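Local coordinates for protein putative NADPH-dependent oxidoreductase (Desulfitobacterium hafniense DCB-2, PDB 3DB2) that probably catalyses NADPH-dependent oxidation or reduction, using a Rossmann-type nucleotide-binding domain joined to a second, mixed-sheet domain, at residues G7-G12 with E59-R64; K31-Y36 with E65-V70; Q85-R88 with H92-V95. All blocks are in the same frame, centred on the assembly; numbering follows the deposited sequence.

In the fold
All three contacts lie in the N-terminal Rossmann domain and involve strands of its parallel sheet. From the N terminus, strand 6-11 comes first, and interaction 1 closes when the chain returns as helix 58-62 to cover one face of it. Before that return, strand 30-36 has been laid beside strand 6-11, and interaction 2 joins it to the loop leading into strand 69-72. The segments of interactions 1 and 2 alternate along the chain, so the two contacts cross, with strand 6-11 lying between strands 30-36 and 69-72. Interaction 3 follows in series, closing the short turn from helix 79-88 to strand 92-96. I11 and C86 touch, linking interactions 1 and 3.

Interaction 1 of 3, residues G7-G12 with E59-R64; sequences GVAAIG and EALLAR
A9 and I11 meet L61 where the first strand of the Rossmann fold, 6-11, is covered on one face by the short helix 58-62. Residues alternate along a strand, which is why A9 and I11 face the helix while A10 between them turns its methyl to the other face of the sheet. The tight part is built around a single leucine. L61 carries its CG anti to the backbone N (chi1 -175°), which sends the forked end out from the helix to the strand. A9 CB sits against that fork, 3.9 Å from L61 CD2 and 4.0 Å from L61 CD1; the small side chain lets the leucine come close to the sheet. I11 comes in at a slant beside it, giving a broader apolar surface. T34 and Y36 of the adjoining strand also pack on L61, so the leucine bridges two strands.

The far side of the helix faces solvent, with the charged E59 and the small A63 both exposed. R64, past the helix, lays its side chain by T34, with NE in a salt bridge to D55 OD2. At the strand's end G12 adopts backbone angles (phi 103°) that suit glycine; it probably begins the dinucleotide-binding turn. Within the packed side, the ethyl arm of I11 slants across the fork, its CG1 4.0 Å from L61 CD1 and its CD1 4.1 Å from L61 CD2.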
# COMPACT_ATOMS: atom_id res chain seq x y z
N GLY C 7 -21.72 36.64 8.02
CA GLY C 7 -21.26 37.35 6.85
C GLY C 7 -19.86 36.95 6.42
O GLY C 7 -18.90 37.03 7.20
N VAL C 8 -19.70 36.54 5.17
CA VAL C 8 -18.41 36.02 4.72
C VAL C 8 -17.91 36.78 3.51
O VAL C 8 -18.71 37.36 2.76
CB VAL C 8 -18.50 34.50 4.43
CG1 VAL C 8 -19.00 33.80 5.69
CG2 VAL C 8 -19.40 34.16 3.26
N ALA C 9 -16.60 36.81 3.35
CA ALA C 9 -15.94 37.42 2.19
C ALA C 9 -15.01 36.37 1.57
O ALA C 9 -14.31 35.70 2.33
CB ALA C 9 -15.10 38.64 2.47
N ALA C 10 -15.01 36.31 0.25
CA ALA C 10 -14.18 35.43 -0.54
C ALA C 10 -12.91 36.19 -0.92
O ALA C 10 -12.96 37.24 -1.53
CB ALA C 10 -14.86 34.87 -1.79
N ILE C 11 -11.77 35.66 -0.52
CA ILE C 11 -10.48 36.18 -0.91
C ILE C 11 -9.70 35.17 -1.74
O ILE C 11 -9.37 34.08 -1.28
CB ILE C 11 -9.71 36.64 0.35
CG1 ILE C 11 -10.40 37.83 1.01
CG2 ILE C 11 -8.27 36.95 -0.00
CD1 ILE C 11 -10.04 38.02 2.46
N GLY C 12 -9.42 35.55 -2.99
CA GLY C 12 -8.68 34.68 -3.91
C GLY C 12 -9.74 34.09 -4.84
O GLY C 12 -10.52 33.19 -4.49
N GLU C 59 -8.10 46.49 2.45
CA GLU C 59 -8.50 47.39 3.54
C GLU C 59 -9.99 47.66 3.46
O GLU C 59 -10.77 47.73 4.41
CB GLU C 59 -7.65 48.66 3.42
CG GLU C 59 -6.17 48.49 3.71
CD GLU C 59 -5.35 47.73 2.69
OE1 GLU C 59 -5.58 47.84 1.46
OE2 GLU C 59 -4.42 47.01 3.12
N ALA C 60 -10.49 47.76 2.24
CA ALA C 60 -11.86 48.13 1.94
C ALA C 60 -12.76 46.96 2.36
O ALA C 60 -13.85 47.09 2.90
CB ALA C 60 -12.00 48.46 0.47
N LEU C 61 -12.23 45.76 2.09
CA LEU C 61 -12.97 44.54 2.49
C LEU C 61 -13.01 44.46 4.01
O LEU C 61 -14.04 44.23 4.64
CB LEU C 61 -12.30 43.33 1.85
CG LEU C 61 -12.90 41.93 2.00
CD1 LEU C 61 -12.56 41.13 0.75
CD2 LEU C 61 -12.36 41.31 3.27
N LEU C 62 -11.85 44.66 4.64
CA LEU C 62 -11.78 44.45 6.09
C LEU C 62 -12.56 45.50 6.85
O LEU C 62 -12.97 45.25 8.00
CB LEU C 62 -10.31 44.38 6.47
CG LEU C 62 -9.57 43.14 5.93
CD1 LEU C 62 -8.07 43.25 6.12
CD2 LEU C 62 -10.10 41.87 6.61
N ALA C 63 -12.81 46.63 6.22
CA ALA C 63 -13.58 47.72 6.84
C ALA C 63 -15.06 47.39 6.92
O ALA C 63 -15.80 48.04 7.67
CB ALA C 63 -13.40 49.03 6.09
N ARG C 64 -15.55 46.40 6.20
CA ARG C 64 -16.93 45.99 6.34
C ARG C 64 -17.23 45.23 7.63
O ARG C 64 -16.64 44.19 7.91
CB ARG C 64 -17.29 45.10 5.16
CG ARG C 64 -16.88 45.66 3.80
CD ARG C 64 -17.53 44.79 2.74
NE ARG C 64 -17.52 45.42 1.43
CZ ARG C 64 -18.50 45.97 0.75
NH1 ARG C 64 -19.73 46.04 1.22
NH2 ARG C 64 -18.21 46.48 -0.45

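Interaction 2 of 3, residues K31-Y36 with E65-V70; sequences KLVTCY and EDVEMV
V33 and V67 are the nearest CA pair, 6.7 Å apart, yet no hydrogen bond joins the two segments. In the parallel sheet of this Rossmann fold, strand 6-11 runs between strands 30-36 and 69-72: V8 bonds through its backbone to K31 and V33, while G7 bonds to E68 and M69. The contact therefore spans the middle strand, reaching from strand 30-36 to the loop that leads into strand 69-72. V33 breaks the regular extended conformation with a psi of -51°, and the successive side chains of V33 and T34 consequently leave the backbone toward the same face instead of alternating.

V67, buried, answers both with one methyl. Its CG2 lies 4.0 Å from V33 CB and equally 4.0 Å from T34 CG2, and the T34 and V67 side chains cross nearly at right angles. Threonine suits a place on the border of core and polar edge, since its methyl faces V67 while OG1 hydrogen-bonds D55. On the solvent side, D66 is exposed and its side chain slants across V33; its CG stands between the backbone N and carbonyl carbon (chi1 49°), which keeps the carboxylate over the valine methyls. The contact is van der Waals in kind: V33 CG1 is 3.9 Å from D66 OD2, and V33 CG2 is 3.7 Å from the backbone D66 O.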
# COMPACT_ATOMS: atom_id res chain seq x y z
N LYS C 31 -23.94 34.27 4.56
CA LYS C 31 -24.25 35.34 3.62
C LYS C 31 -22.97 35.85 2.97
O LYS C 31 -22.12 36.45 3.63
CB LYS C 31 -24.99 36.49 4.32
CG LYS C 31 -25.03 37.80 3.59
CD LYS C 31 -24.89 39.01 4.50
N LEU C 32 -22.79 35.61 1.67
CA LEU C 32 -21.65 36.19 0.97
C LEU C 32 -21.90 37.68 0.73
O LEU C 32 -22.81 38.02 -0.03
CB LEU C 32 -21.41 35.46 -0.33
CG LEU C 32 -20.23 35.69 -1.26
CD1 LEU C 32 -18.88 35.89 -0.61
CD2 LEU C 32 -20.11 34.48 -2.20
N VAL C 33 -21.08 38.50 1.36
CA VAL C 33 -21.10 39.95 1.35
C VAL C 33 -20.22 40.55 0.27
O VAL C 33 -20.60 41.39 -0.56
CB VAL C 33 -20.59 40.50 2.71
CG1 VAL C 33 -20.54 42.02 2.66
CG2 VAL C 33 -21.43 40.05 3.89
N THR C 34 -18.95 40.12 0.19
CA THR C 34 -18.05 40.72 -0.78
C THR C 34 -16.97 39.73 -1.15
O THR C 34 -16.92 38.59 -0.67
CB THR C 34 -17.49 42.05 -0.22
OG1 THR C 34 -16.81 42.76 -1.25
CG2 THR C 34 -16.49 41.79 0.90
N CYS C 35 -16.09 40.16 -2.04
CA CYS C 35 -14.97 39.40 -2.54
C CYS C 35 -13.81 40.32 -2.90
O CYS C 35 -13.91 41.53 -3.19
CB CYS C 35 -15.45 38.55 -3.71
SG CYS C 35 -15.64 39.51 -5.26
N TYR C 36 -12.62 39.74 -2.85
CA TYR C 36 -11.38 40.39 -3.25
C TYR C 36 -10.54 39.42 -4.08
O TYR C 36 -10.49 38.26 -3.74
CB TYR C 36 -10.62 40.88 -2.01
CG TYR C 36 -9.30 41.51 -2.40
CD1 TYR C 36 -9.25 42.80 -2.91
CD2 TYR C 36 -8.13 40.79 -2.26
CE1 TYR C 36 -8.04 43.38 -3.27
CE2 TYR C 36 -6.91 41.35 -2.62
CZ TYR C 36 -6.88 42.64 -3.12
OH TYR C 36 -5.66 43.18 -3.48
N GLU C 65 -18.15 45.74 8.43
CA GLU C 65 -18.45 45.22 9.75
C GLU C 65 -19.31 43.97 9.64
O GLU C 65 -19.37 43.17 10.58
CB GLU C 65 -19.10 46.33 10.59
CG GLU C 65 -18.26 47.61 10.60
CD GLU C 65 -18.21 48.31 11.94
OE1 GLU C 65 -18.82 47.82 12.91
OE2 GLU C 65 -17.54 49.38 12.03
N ASP C 66 -19.96 43.77 8.50
CA ASP C 66 -20.79 42.60 8.28
C ASP C 66 -19.93 41.48 7.67
O ASP C 66 -20.40 40.36 7.46
CB ASP C 66 -22.03 42.88 7.45
CG ASP C 66 -21.81 43.66 6.17
OD1 ASP C 66 -20.70 44.19 6.01
OD2 ASP C 66 -22.76 43.73 5.35
N VAL C 67 -18.65 41.75 7.41
CA VAL C 67 -17.77 40.60 7.10
C VAL C 67 -17.24 40.04 8.42
O VAL C 67 -16.43 40.70 9.06
CB VAL C 67 -16.63 40.98 6.16
CG1 VAL C 67 -15.54 39.90 6.14
CG2 VAL C 67 -17.20 41.16 4.76
N GLU C 68 -17.75 38.86 8.79
CA GLU C 68 -17.36 38.24 10.05
C GLU C 68 -16.25 37.19 9.84
O GLU C 68 -15.44 36.97 10.75
CB GLU C 68 -18.55 37.60 10.76
CG GLU C 68 -19.76 38.53 10.88
CD GLU C 68 -20.90 37.88 11.64
OE1 GLU C 68 -20.70 37.61 12.84
OE2 GLU C 68 -21.97 37.67 11.04
N MSE C 69 -16.27 36.58 8.67
CA MSE C 69 -15.36 35.48 8.36
C MSE C 69 -14.85 35.66 6.93
O MSE C 69 -15.61 36.03 6.02
CB MSE C 69 -16.12 34.14 8.35
CG MSE C 69 -15.21 32.94 8.04
SE MSE C 69 -16.18 31.39 7.34
CE MSE C 69 -17.80 31.53 8.36
N VAL C 70 -13.57 35.37 6.72
CA VAL C 70 -13.03 35.33 5.37
C VAL C 70 -12.78 33.87 4.94
O VAL C 70 -12.44 33.00 5.74
CB VAL C 70 -11.72 36.12 5.23
CG1 VAL C 70 -11.96 37.61 5.48
CG2 VAL C 70 -10.66 35.61 6.19

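Interaction 3 of 3, residues Q85-R88 with H92-V95; sequences QCAR and HIYV
The second half of a beta-alpha-beta unit of the Rossmann fold is held here, where I93 on strand 92-96 packs beneath C86 and A87 in the C-terminal part of helix 79-88. The unit opens with strand 69-72, crosses over through the helix, and comes back through a short turn, so this part of the helix lies close beside the start of the new strand: A87 and H92 have their CA atoms 6.4 Å apart. One methyl, CD1 of I93, makes the closest contacts. I93 has CG1 beside the backbone N (chi1 -57°) and a second bend at chi2 -67°, and together these swing CD1 up toward the helix although CB itself leaves to the side. Isoleucine suits the site because its branch at CB fits an extended strand while the longer arm reaches the helix.

CD1 comes over the helix backbone between two neighbouring residues, lying 4.0 Å from A87 N and 4.3 Å from A87 CB. Small side chains at C86 and A87 allow the helix to settle this low on the sheet. V70 of the preceding strand and F120 of the following one flank I93, completing an apolar layer, while C86 turns SG beside its own backbone N and meets I11 with it. H92 points the other way, and R88 lies on the exposed surface. The shortest approach is methyl to methylene, I93 CD1 to C86 CB at 3.8 Å.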
# COMPACT_ATOMS: atom_id res chain seq x y z
N GLN C 85 -3.19 39.54 8.00
CA GLN C 85 -3.93 40.77 7.78
C GLN C 85 -5.38 40.64 8.17
O GLN C 85 -5.97 41.51 8.83
CB GLN C 85 -3.80 41.22 6.33
CG GLN C 85 -4.21 42.69 6.16
CD GLN C 85 -4.27 43.20 4.75
OE1 GLN C 85 -3.99 42.51 3.77
NE2 GLN C 85 -4.64 44.47 4.60
N CYS C 86 -6.03 39.51 7.84
CA CYS C 86 -7.46 39.39 8.19
C CYS C 86 -7.66 39.18 9.68
O CYS C 86 -8.51 39.79 10.31
CB CYS C 86 -8.10 38.25 7.42
SG CYS C 86 -8.06 38.47 5.64
N ALA C 87 -6.86 38.30 10.30
CA ALA C 87 -7.02 38.05 11.72
C ALA C 87 -6.74 39.30 12.54
O ALA C 87 -7.40 39.54 13.57
CB ALA C 87 -6.11 36.89 12.13
N ARG C 88 -5.78 40.12 12.12
CA ARG C 88 -5.51 41.33 12.91
C ARG C 88 -6.62 42.36 12.77
O ARG C 88 -6.67 43.27 13.61
CB ARG C 88 -4.16 41.92 12.52
CG ARG C 88 -3.01 40.94 12.60
CD ARG C 88 -1.70 41.53 12.12
NE ARG C 88 -0.61 40.76 12.74
CZ ARG C 88 0.59 40.53 12.25
NH1 ARG C 88 0.95 41.02 11.07
NH2 ARG C 88 1.44 39.80 12.97
N HIS C 92 -12.64 36.15 11.56
CA HIS C 92 -12.52 34.69 11.69
C HIS C 92 -12.06 34.12 10.36
O HIS C 92 -12.31 34.65 9.27
CB HIS C 92 -13.84 34.13 12.19
CG HIS C 92 -14.28 34.81 13.47
ND1 HIS C 92 -15.49 35.43 13.64
CD2 HIS C 92 -13.65 35.03 14.63
CE1 HIS C 92 -15.59 35.94 14.86
NE2 HIS C 92 -14.45 35.70 15.52
N ILE C 93 -11.34 32.98 10.39
CA ILE C 93 -10.58 32.53 9.25
C ILE C 93 -11.01 31.14 8.78
O ILE C 93 -10.97 30.20 9.57
CB ILE C 93 -9.08 32.46 9.58
CG1 ILE C 93 -8.42 33.75 10.09
CG2 ILE C 93 -8.32 31.90 8.39
CD1 ILE C 93 -8.37 34.85 9.05
N TYR C 94 -11.38 31.04 7.52
CA TYR C 94 -11.38 29.78 6.77
C TYR C 94 -10.21 29.92 5.77
O TYR C 94 -10.12 30.87 4.99
CB TYR C 94 -12.74 29.44 6.16
CG TYR C 94 -12.65 28.17 5.34
CD1 TYR C 94 -12.30 28.18 3.99
CD2 TYR C 94 -12.92 26.94 5.92
CE1 TYR C 94 -12.20 27.06 3.23
CE2 TYR C 94 -12.82 25.78 5.16
CZ TYR C 94 -12.48 25.85 3.84
OH TYR C 94 -12.37 24.73 3.05
N VAL C 95 -9.33 28.93 5.77
CA VAL C 95 -8.29 28.83 4.76
C VAL C 95 -8.28 27.41 4.17
O VAL C 95 -8.52 26.40 4.84
CB VAL C 95 -6.90 29.26 5.26
CG1 VAL C 95 -6.31 28.32 6.28
CG2 VAL C 95 -5.92 29.41 4.09